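Local coordinates for multi-copper Oxidase CueO (Ochrobactrum, PDB 6EVG), which oxidises lignin model compounds and lignosulfonate as a laccase-like multi-copper oxidase, presumably coupling this to the reduction of dioxygen, at residues A[50-55]-A[180-185]; A[68-73]-A[148-153]; A[406-411]-A[499-504]. All blocks are in the same frame, centred on the assembly; numbering follows the deposited sequence.

Interaction 1: residues A[50-55]-A[180-185]; sequences EGSEAA and VIEGDK
Ala54 and Gly183 pair through a single beta bridge, with their CA atoms 4.6 Å apart. Gly183 N donates to Glu53 O at 3.1 Å. Ala55 N donates to Gly183 O at 3.0 Å. The bridge ties strand 54-59, an outermost strand of a cupredoxin-type sheet in the first domain, to the loop after strand 170-178 in the next domain. It is a contact at the protein surface.

Glu182 folds back over Ser52 and Glu53. Its chain bends at chi2 (70°), which turns CD toward the Glu53 backbone. There OE1 weakly accepts Glu53 N at 3.3 Å and also touches Ser52 CB. OE2 lies 3.2 Å from Glu53 O, and two acceptors this close probably repel one another somewhat. The carboxylates of Glu53 and Asp184 share a partner, since Arg45 forms a salt bridge with each. Asp184 OD1 also rests against Ala55 CB.

Ile181 brings CD1 beside Ser52 OG, and that hydroxyl also bonds Glu49 O. A water closes the contact, bonded to Ser52 OG at 2.7 Å and donating to Ile181 O at 2.7 Å.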
loop_
_atom_site.group_PDB
_atom_site.type_symbol
_atom_site.label_atom_id
_atom_site.label_comp_id
_atom_site.label_asym_id
_atom_site.label_seq_id
_atom_site.Cartn_x
_atom_site.Cartn_y
_atom_site.Cartn_z
ATOM N N GLU A 50 6.317 -24.396 -6.098
ATOM C CA GLU A 50 6.014 -25.702 -6.659
ATOM C C GLU A 50 6.099 -26.751 -5.620
ATOM O O GLU A 50 7.065 -26.730 -4.819
ATOM C CB GLU A 50 7.004 -26.032 -7.779
ATOM C CG GLU A 50 6.771 -27.333 -8.552
ATOM C CD GLU A 50 7.455 -27.261 -9.915
ATOM O OE1 GLU A 50 8.706 -27.367 -9.930
ATOM O OE2 GLU A 50 6.756 -27.036 -10.936
ATOM N N GLY A 51 5.045 -27.530 -5.556
ATOM C CA GLY A 51 4.973 -28.668 -4.664
ATOM C C GLY A 51 4.252 -28.425 -3.382
ATOM O O GLY A 51 4.051 -29.381 -2.682
ATOM N N SER A 52 3.834 -27.213 -3.085
ATOM C CA SER A 52 3.208 -26.973 -1.813
ATOM C C SER A 52 2.016 -26.036 -2.012
ATOM O O SER A 52 1.847 -25.409 -3.033
ATOM C CB SER A 52 4.162 -26.336 -0.846
ATOM O OG SER A 52 4.792 -25.224 -1.360
ATOM N N GLU A 53 1.191 -25.985 -0.956
ATOM C CA GLU A 53 0.023 -25.111 -0.948
ATOM C C GLU A 53 -0.310 -24.779 0.513
ATOM O O GLU A 53 -0.021 -25.583 1.414
ATOM C CB GLU A 53 -0.998 -25.992 -1.597
ATOM C CG GLU A 53 -2.243 -25.402 -1.909
ATOM C CD GLU A 53 -3.243 -26.482 -2.422
ATOM O OE1 GLU A 53 -3.873 -27.244 -1.642
ATOM O OE2 GLU A 53 -3.321 -26.607 -3.634
ATOM N N ALA A 54 -0.962 -23.629 0.716
ATOM C CA ALA A 54 -1.340 -23.193 2.058
ATOM C C ALA A 54 -2.739 -22.591 2.025
ATOM O O ALA A 54 -3.212 -22.088 0.999
ATOM C CB ALA A 54 -0.372 -22.192 2.634
ATOM N N ALA A 55 -3.383 -22.595 3.194
ATOM C CA ALA A 55 -4.668 -21.873 3.324
ATOM C C ALA A 55 -4.493 -20.407 2.991
ATOM O O ALA A 55 -3.471 -19.805 3.338
ATOM C CB ALA A 55 -5.147 -21.987 4.760
ATOM N N VAL A 180 4.865 -18.986 6.448
ATOM C CA VAL A 180 4.322 -20.293 6.131
ATOM C C VAL A 180 3.895 -20.331 4.666
ATOM O O VAL A 180 3.105 -19.485 4.227
ATOM C CB VAL A 180 3.127 -20.605 7.035
ATOM C CG1 VAL A 180 2.507 -21.956 6.673
ATOM C CG2 VAL A 180 3.544 -20.562 8.517
ATOM N N ILE A 181 4.414 -21.316 3.934
ATOM C CA ILE A 181 3.993 -21.568 2.562
ATOM C C ILE A 181 3.334 -22.930 2.364
ATOM O O ILE A 181 2.875 -23.247 1.256
ATOM C CB ILE A 181 5.135 -21.289 1.550
ATOM C CG1 ILE A 181 6.365 -22.143 1.855
ATOM C CG2 ILE A 181 5.513 -19.818 1.551
ATOM C CD1 ILE A 181 6.305 -23.591 1.731
ATOM N N GLU A 182 3.248 -23.765 3.410
ATOM C CA GLU A 182 2.571 -25.071 3.356
ATOM C C GLU A 182 1.807 -25.246 4.621
ATOM O O GLU A 182 2.367 -25.130 5.733
ATOM C CB GLU A 182 3.599 -26.182 3.168
ATOM C CG GLU A 182 2.987 -27.580 3.234
ATOM C CD GLU A 182 2.098 -28.028 2.130
ATOM O OE1 GLU A 182 2.661 -28.208 1.062
ATOM O OE2 GLU A 182 0.872 -28.425 2.461
ATOM N N GLY A 183 0.528 -25.589 4.496
ATOM C CA GLY A 183 -0.293 -25.877 5.656
ATOM C C GLY A 183 -1.382 -24.871 5.876
ATOM O O GLY A 183 -1.575 -23.868 5.170
ATOM N N ASP A 184 -2.112 -25.116 6.962
ATOM C CA ASP A 184 -3.243 -24.301 7.301
ATOM C C ASP A 184 -3.047 -23.241 8.371
ATOM O O ASP A 184 -3.843 -22.319 8.481
ATOM C CB ASP A 184 -4.443 -25.196 7.674
ATOM C CG ASP A 184 -4.983 -25.954 6.458
ATOM O OD1 ASP A 184 -4.737 -25.510 5.322
ATOM O OD2 ASP A 184 -5.721 -26.954 6.631
ATOM N N LYS A 185 -1.969 -23.365 9.118
ATOM C CA LYS A 185 -1.689 -22.384 10.208
ATOM C C LYS A 185 -0.720 -21.380 9.649
ATOM O O LYS A 185 0.496 -21.575 9.739
ATOM C CB LYS A 185 -1.151 -23.104 11.447
ATOM C CG LYS A 185 -2.135 -24.052 12.065
ATOM C CD LYS A 185 -1.506 -24.642 13.313
ATOM C CE LYS A 185 -2.456 -25.484 14.107
ATOM N NZ LYS A 185 -1.653 -26.006 15.262
HETATM O O HOH W 1 3.198 -22.993 -1.384
#

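Interaction 2: residues A[68-73]-A[148-153]; sequences VRLKNG and GLMVVT
Leu70 and Met150 meet on one face of the sheet, where their side chains cross obliquely. Leu70 CD1 touches Met150 SD at 3.9 Å and lies about as close to Met150 CG. The Met150 chain runs straight out from the backbone and then bends at chi3 (-77°). The bend carries CE toward the valine on the same face, and CE comes to 4.3 Å from Val68 CG1. Phe130 of strand 126-131 packs on both Val68 and Met150.

The other face carries Arg69, Lys71, Val151 and Thr153. Thr153 CG2 stands between its own backbone N and carbonyl carbon. It touches Leu70 O at 3.6 Å and Arg69 CG at 4.2 Å. Thr153 OG1 instead bonds Gly155 N. The Arg69 guanidinium leads on to a salt bridge with Glu30.

The two strands are parallel neighbours, their axes 22° apart, in the five-stranded sheet of the first cupredoxin domain. Strand 148-153 lies between 67-71 and 126-131. Leu149 and Val151 also touch strand 219-226, which belongs to a sheet of the next domain.

Five backbone bonds join the pair. Leu70 N to Val151 O is almost straight, 2.8 Å long with 177° at the hydrogen. Val68 N bonds Leu149 O, also at 2.8 Å. Past the strand end, Asn72 N still reaches Thr153 O at 2.8 Å, while Asn72 OD1 accepts from Gln123 N.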
loop_
_atom_site.group_PDB
_atom_site.type_symbol
_atom_site.label_atom_id
_atom_site.label_comp_id
_atom_site.label_asym_id
_atom_site.label_seq_id
_atom_site.Cartn_x
_atom_site.Cartn_y
_atom_site.Cartn_z
ATOM N N VAL A 68 -7.840 -3.448 -11.118
ATOM C CA VAL A 68 -9.010 -2.715 -11.600
ATOM C C VAL A 68 -8.523 -1.405 -12.204
ATOM O O VAL A 68 -7.842 -0.628 -11.553
ATOM C CB VAL A 68 -10.000 -2.447 -10.456
ATOM C CG1 VAL A 68 -11.203 -1.660 -10.965
ATOM C CG2 VAL A 68 -10.413 -3.733 -9.794
ATOM N N ARG A 69 -8.825 -1.168 -13.499
ATOM C CA ARG A 69 -8.419 0.071 -14.163
ATOM C C ARG A 69 -9.634 0.960 -14.390
ATOM O O ARG A 69 -10.617 0.506 -15.020
ATOM C CB ARG A 69 -7.721 -0.244 -15.461
ATOM C CG ARG A 69 -7.147 1.005 -16.111
ATOM C CD ARG A 69 -6.010 0.669 -17.074
ATOM N NE ARG A 69 -6.590 0.050 -18.183
ATOM C CZ ARG A 69 -5.926 -0.624 -19.171
ATOM N NH1 ARG A 69 -4.602 -0.801 -19.172
ATOM N NH2 ARG A 69 -6.613 -1.081 -20.199
ATOM N N LEU A 70 -9.609 2.140 -13.811
ATOM C CA LEU A 70 -10.668 3.114 -13.846
ATOM C C LEU A 70 -10.215 4.379 -14.520
ATOM O O LEU A 70 -9.094 4.841 -14.331
ATOM C CB LEU A 70 -11.076 3.447 -12.426
ATOM C CG LEU A 70 -11.554 2.258 -11.573
ATOM C CD1 LEU A 70 -11.870 2.729 -10.173
ATOM C CD2 LEU A 70 -12.693 1.511 -12.182
ATOM N N LYS A 71 -11.107 4.982 -15.302
ATOM C CA LYS A 71 -10.837 6.232 -15.998
ATOM C C LYS A 71 -11.267 7.412 -15.152
ATOM O O LYS A 71 -12.383 7.424 -14.623
ATOM C CB LYS A 71 -11.529 6.274 -17.318
ATOM C CG LYS A 71 -11.040 5.232 -18.286
ATOM C CD LYS A 71 -11.716 5.297 -19.629
ATOM C CE LYS A 71 -13.123 4.814 -19.570
ATOM N NZ LYS A 71 -13.565 4.395 -20.949
ATOM N N ASN A 72 -10.412 8.438 -15.032
ATOM C CA ASN A 72 -10.823 9.646 -14.391
ATOM C C ASN A 72 -12.088 10.144 -15.085
ATOM O O ASN A 72 -12.215 10.092 -16.326
ATOM C CB ASN A 72 -9.720 10.703 -14.470
ATOM C CG ASN A 72 -9.917 11.807 -13.490
ATOM O OD1 ASN A 72 -10.358 11.600 -12.363
ATOM N ND2 ASN A 72 -9.622 13.031 -13.964
ATOM N N GLY A 73 -13.027 10.613 -14.271
ATOM C CA GLY A 73 -14.277 11.086 -14.766
ATOM C C GLY A 73 -15.394 10.032 -14.912
ATOM O O GLY A 73 -16.546 10.409 -15.150
ATOM N N GLY A 148 -6.327 -6.219 -3.735
ATOM C CA GLY A 148 -6.291 -6.023 -5.192
ATOM C C GLY A 148 -5.681 -4.654 -5.488
ATOM O O GLY A 148 -5.366 -3.913 -4.585
ATOM N N LEU A 149 -5.530 -4.388 -6.778
ATOM C CA LEU A 149 -4.874 -3.176 -7.259
ATOM C C LEU A 149 -5.878 -2.311 -7.994
ATOM O O LEU A 149 -6.842 -2.819 -8.557
ATOM C CB LEU A 149 -3.683 -3.530 -8.163
ATOM C CG LEU A 149 -2.663 -4.446 -7.543
ATOM C CD1 LEU A 149 -1.562 -4.780 -8.546
ATOM C CD2 LEU A 149 -2.062 -3.862 -6.265
ATOM N N MET A 150 -5.652 -0.993 -8.006
ATOM C CA MET A 150 -6.606 -0.062 -8.611
ATOM C C MET A 150 -5.914 1.107 -9.242
ATOM O O MET A 150 -5.422 1.971 -8.498
ATOM C CB MET A 150 -7.630 0.382 -7.538
ATOM C CG MET A 150 -8.722 1.269 -8.090
ATOM S SD MET A 150 -10.090 1.532 -6.909
ATOM C CE MET A 150 -10.981 0.009 -7.022
ATOM N N VAL A 151 -5.819 1.128 -10.558
ATOM C CA VAL A 151 -5.223 2.221 -11.291
ATOM C C VAL A 151 -6.287 3.212 -11.720
ATOM O O VAL A 151 -7.312 2.810 -12.291
ATOM C CB VAL A 151 -4.443 1.683 -12.522
ATOM C CG1 VAL A 151 -4.054 2.823 -13.453
ATOM C CG2 VAL A 151 -3.235 0.892 -12.077
ATOM N N VAL A 152 -6.053 4.499 -11.443
ATOM C CA VAL A 152 -6.824 5.580 -12.042
ATOM C C VAL A 152 -5.972 6.145 -13.173
ATOM O O VAL A 152 -4.836 6.556 -12.932
ATOM C CB VAL A 152 -7.183 6.691 -11.032
ATOM C CG1 VAL A 152 -7.835 7.861 -11.749
ATOM C CG2 VAL A 152 -8.119 6.119 -9.968
ATOM N N THR A 153 -6.501 6.173 -14.371
ATOM C CA THR A 153 -5.838 6.714 -15.558
ATOM C C THR A 153 -6.615 7.879 -16.110
ATOM O O THR A 153 -7.836 7.871 -16.097
ATOM C CB THR A 153 -5.598 5.655 -16.605
ATOM O OG1 THR A 153 -4.818 6.256 -17.652
ATOM C CG2 THR A 153 -6.850 5.033 -17.121
#

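Interaction 3: residues A[406-411]-A[499-504]; sequences KPFDMD and GMMAQF
The Met501 methyl sits almost exactly over the centre of the Phe408 ring. CE is 3.9 Å from the ring centroid and only 6° off the normal, a CH-pi contact within a Met-aromatic pair. The two side chains lie side by side and point the same way. On the opposite ring face Met410 N lies above the plane, offset toward the rim. At the ring edge Phe408 CE1 meets Gln503 CG at 3.5 Å. The Gln503 amide stands nearly perpendicular to the ring (88°). Its NE2 donates to Met410 O at 3.0 Å from above the carbonyl plane, and its OE1 is held by His106. An alanine in place of Phe408 would probably leave the Met501 methyl without its ring and open a gap beside Gln503.

Here the loop before strand 415-417 packs on strand 501-506, in a sheet of the last cupredoxin domain. Gly499 is the C-prime residue of the Schellman motif that ends helix 493-497. This helix carries His495, which binds copper with His434 and Cys490. Phe408 N bonds Gly499 O at 2.9 Å. Gly499 has a positive phi, where a CB would jam against the preceding carbonyl O; it would also crowd Pro407 CB.

Asp409 forms an Asx turn, its OD1 accepting from Asp411 N at 2.9 Å. A water donates to both Lys406 O, at 2.7 Å, and Met501 O.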
loop_
_atom_site.group_PDB
_atom_site.type_symbol
_atom_site.label_atom_id
_atom_site.label_comp_id
_atom_site.label_asym_id
_atom_site.label_seq_id
_atom_site.Cartn_x
_atom_site.Cartn_y
_atom_site.Cartn_z
ATOM N N LYS A 406 -4.229 7.622 23.597
ATOM C CA LYS A 406 -4.828 6.376 24.083
ATOM C C LYS A 406 -5.044 5.426 22.895
ATOM O O LYS A 406 -5.243 5.853 21.755
ATOM C CB LYS A 406 -6.195 6.658 24.700
ATOM C CG LYS A 406 -6.097 7.384 26.039
ATOM C CD LYS A 406 -7.487 7.511 26.707
ATOM C CE LYS A 406 -7.502 8.250 28.022
ATOM N NZ LYS A 406 -6.772 7.503 29.066
ATOM N N PRO A 407 -5.044 4.102 23.163
ATOM C CA PRO A 407 -5.361 3.146 22.114
ATOM C C PRO A 407 -6.666 3.434 21.388
ATOM O O PRO A 407 -7.631 3.908 22.004
ATOM C CB PRO A 407 -5.346 1.794 22.840
ATOM C CG PRO A 407 -4.482 2.030 24.037
ATOM C CD PRO A 407 -4.806 3.424 24.437
ATOM N N PHE A 408 -6.713 3.032 20.117
ATOM C CA PHE A 408 -7.930 3.106 19.328
ATOM C C PHE A 408 -9.184 2.698 20.101
ATOM O O PHE A 408 -9.194 1.665 20.758
ATOM C CB PHE A 408 -7.792 2.164 18.116
ATOM C CG PHE A 408 -9.000 2.127 17.213
ATOM C CD1 PHE A 408 -9.373 3.235 16.516
ATOM C CD2 PHE A 408 -9.783 0.974 17.093
ATOM C CE1 PHE A 408 -10.487 3.194 15.690
ATOM C CE2 PHE A 408 -10.904 0.934 16.274
ATOM C CZ PHE A 408 -11.249 2.042 15.585
ATOM N N ASP A 409 -10.197 3.522 19.963
ATOM C CA ASP A 409 -11.520 3.226 20.552
ATOM C C ASP A 409 -12.547 3.541 19.455
ATOM O O ASP A 409 -12.648 4.677 18.961
ATOM C CB ASP A 409 -11.726 4.125 21.789
ATOM C CG ASP A 409 -13.102 4.037 22.422
ATOM O OD1 ASP A 409 -14.058 3.459 21.887
ATOM O OD2 ASP A 409 -13.188 4.595 23.548
ATOM N N MET A 410 -13.305 2.522 19.070
ATOM C CA MET A 410 -14.337 2.690 18.043
ATOM C C MET A 410 -15.294 3.834 18.236
ATOM O O MET A 410 -15.774 4.449 17.298
ATOM C CB MET A 410 -15.193 1.405 17.977
ATOM C CG MET A 410 -14.504 0.221 17.356
ATOM S SD MET A 410 -14.419 0.309 15.556
ATOM C CE MET A 410 -16.146 -0.095 15.154
ATOM N N ASP A 411 -15.569 4.170 19.503
ATOM C CA ASP A 411 -16.536 5.209 19.817
ATOM C C ASP A 411 -15.940 6.580 20.028
ATOM O O ASP A 411 -16.689 7.486 20.377
ATOM C CB ASP A 411 -17.305 4.744 21.066
ATOM C CG ASP A 411 -18.157 3.545 20.790
ATOM O OD1 ASP A 411 -18.817 3.526 19.752
ATOM O OD2 ASP A 411 -18.159 2.575 21.563
ATOM N N GLY A 499 -4.094 -1.334 18.542
ATOM C CA GLY A 499 -4.539 -0.012 18.932
ATOM C C GLY A 499 -3.863 1.212 18.373
ATOM O O GLY A 499 -4.278 2.325 18.692
ATOM N N MET A 500 -2.828 1.027 17.515
ATOM C CA MET A 500 -2.118 2.174 16.964
ATOM C C MET A 500 -2.878 2.767 15.768
ATOM O O MET A 500 -2.483 2.702 14.591
ATOM C CB MET A 500 -0.717 1.713 16.563
ATOM C CG MET A 500 0.218 2.817 16.290
ATOM S SD MET A 500 1.993 2.368 16.172
ATOM C CE MET A 500 2.572 2.297 17.798
ATOM N N MET A 501 -4.045 3.326 16.130
ATOM C CA MET A 501 -5.025 3.832 15.193
ATOM C C MET A 501 -5.905 4.840 15.873
ATOM O O MET A 501 -6.112 4.794 17.088
ATOM C CB MET A 501 -5.868 2.636 14.630
ATOM C CG MET A 501 -6.912 3.031 13.617
ATOM S SD MET A 501 -7.324 1.720 12.427
ATOM C CE MET A 501 -8.059 0.518 13.508
ATOM N N ALA A 502 -6.428 5.765 15.078
ATOM C CA ALA A 502 -7.267 6.870 15.552
ATOM C C ALA A 502 -8.218 7.259 14.436
ATOM O O ALA A 502 -8.110 6.803 13.295
ATOM C CB ALA A 502 -6.361 8.048 15.947
ATOM N N GLN A 503 -9.200 8.094 14.776
ATOM C CA GLN A 503 -10.302 8.434 13.885
ATOM C C GLN A 503 -10.517 9.931 13.777
ATOM O O GLN A 503 -10.309 10.675 14.772
ATOM C CB GLN A 503 -11.678 7.850 14.523
ATOM C CG GLN A 503 -11.610 6.421 14.761
ATOM C CD GLN A 503 -12.947 5.823 14.954
ATOM O OE1 GLN A 503 -13.275 4.937 14.183
ATOM N NE2 GLN A 503 -13.656 6.171 16.066
ATOM N N PHE A 504 -10.940 10.396 12.608
ATOM C CA PHE A 504 -11.278 11.793 12.391
ATOM C C PHE A 504 -12.589 11.959 11.687
ATOM O O PHE A 504 -13.036 11.081 10.917
ATOM C CB PHE A 504 -10.168 12.615 11.735
ATOM C CG PHE A 504 -9.975 12.415 10.223
ATOM C CD1 PHE A 504 -10.619 13.256 9.325
ATOM C CD2 PHE A 504 -9.078 11.503 9.714
ATOM C CE1 PHE A 504 -10.387 13.153 7.952
ATOM C CE2 PHE A 504 -8.818 11.437 8.384
ATOM C CZ PHE A 504 -9.472 12.237 7.483
HETATM O O HOH W 2 -4.481 5.828 19.157
#

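How the interactions relate
The three contacts are well separated and none touches another. Interactions 1 and 2 have centres 32 Å apart and nearest atoms about 16 Å apart. They are linked along the chain, because strand 54-59 is followed directly by strand 67-71. Interaction 1 joins the first cupredoxin domain to the second; interaction 2 lies within the first, with Leu149 and Val151 facing the second. Interaction 3 belongs to the last domain. Its centre is 34 Å from that of interaction 1 and 30 Å from that of interaction 2. It is the contact near the copper site of His434, Cys490 and His495, with the Gly499 residue lying about 10 Å from the bound copper ion.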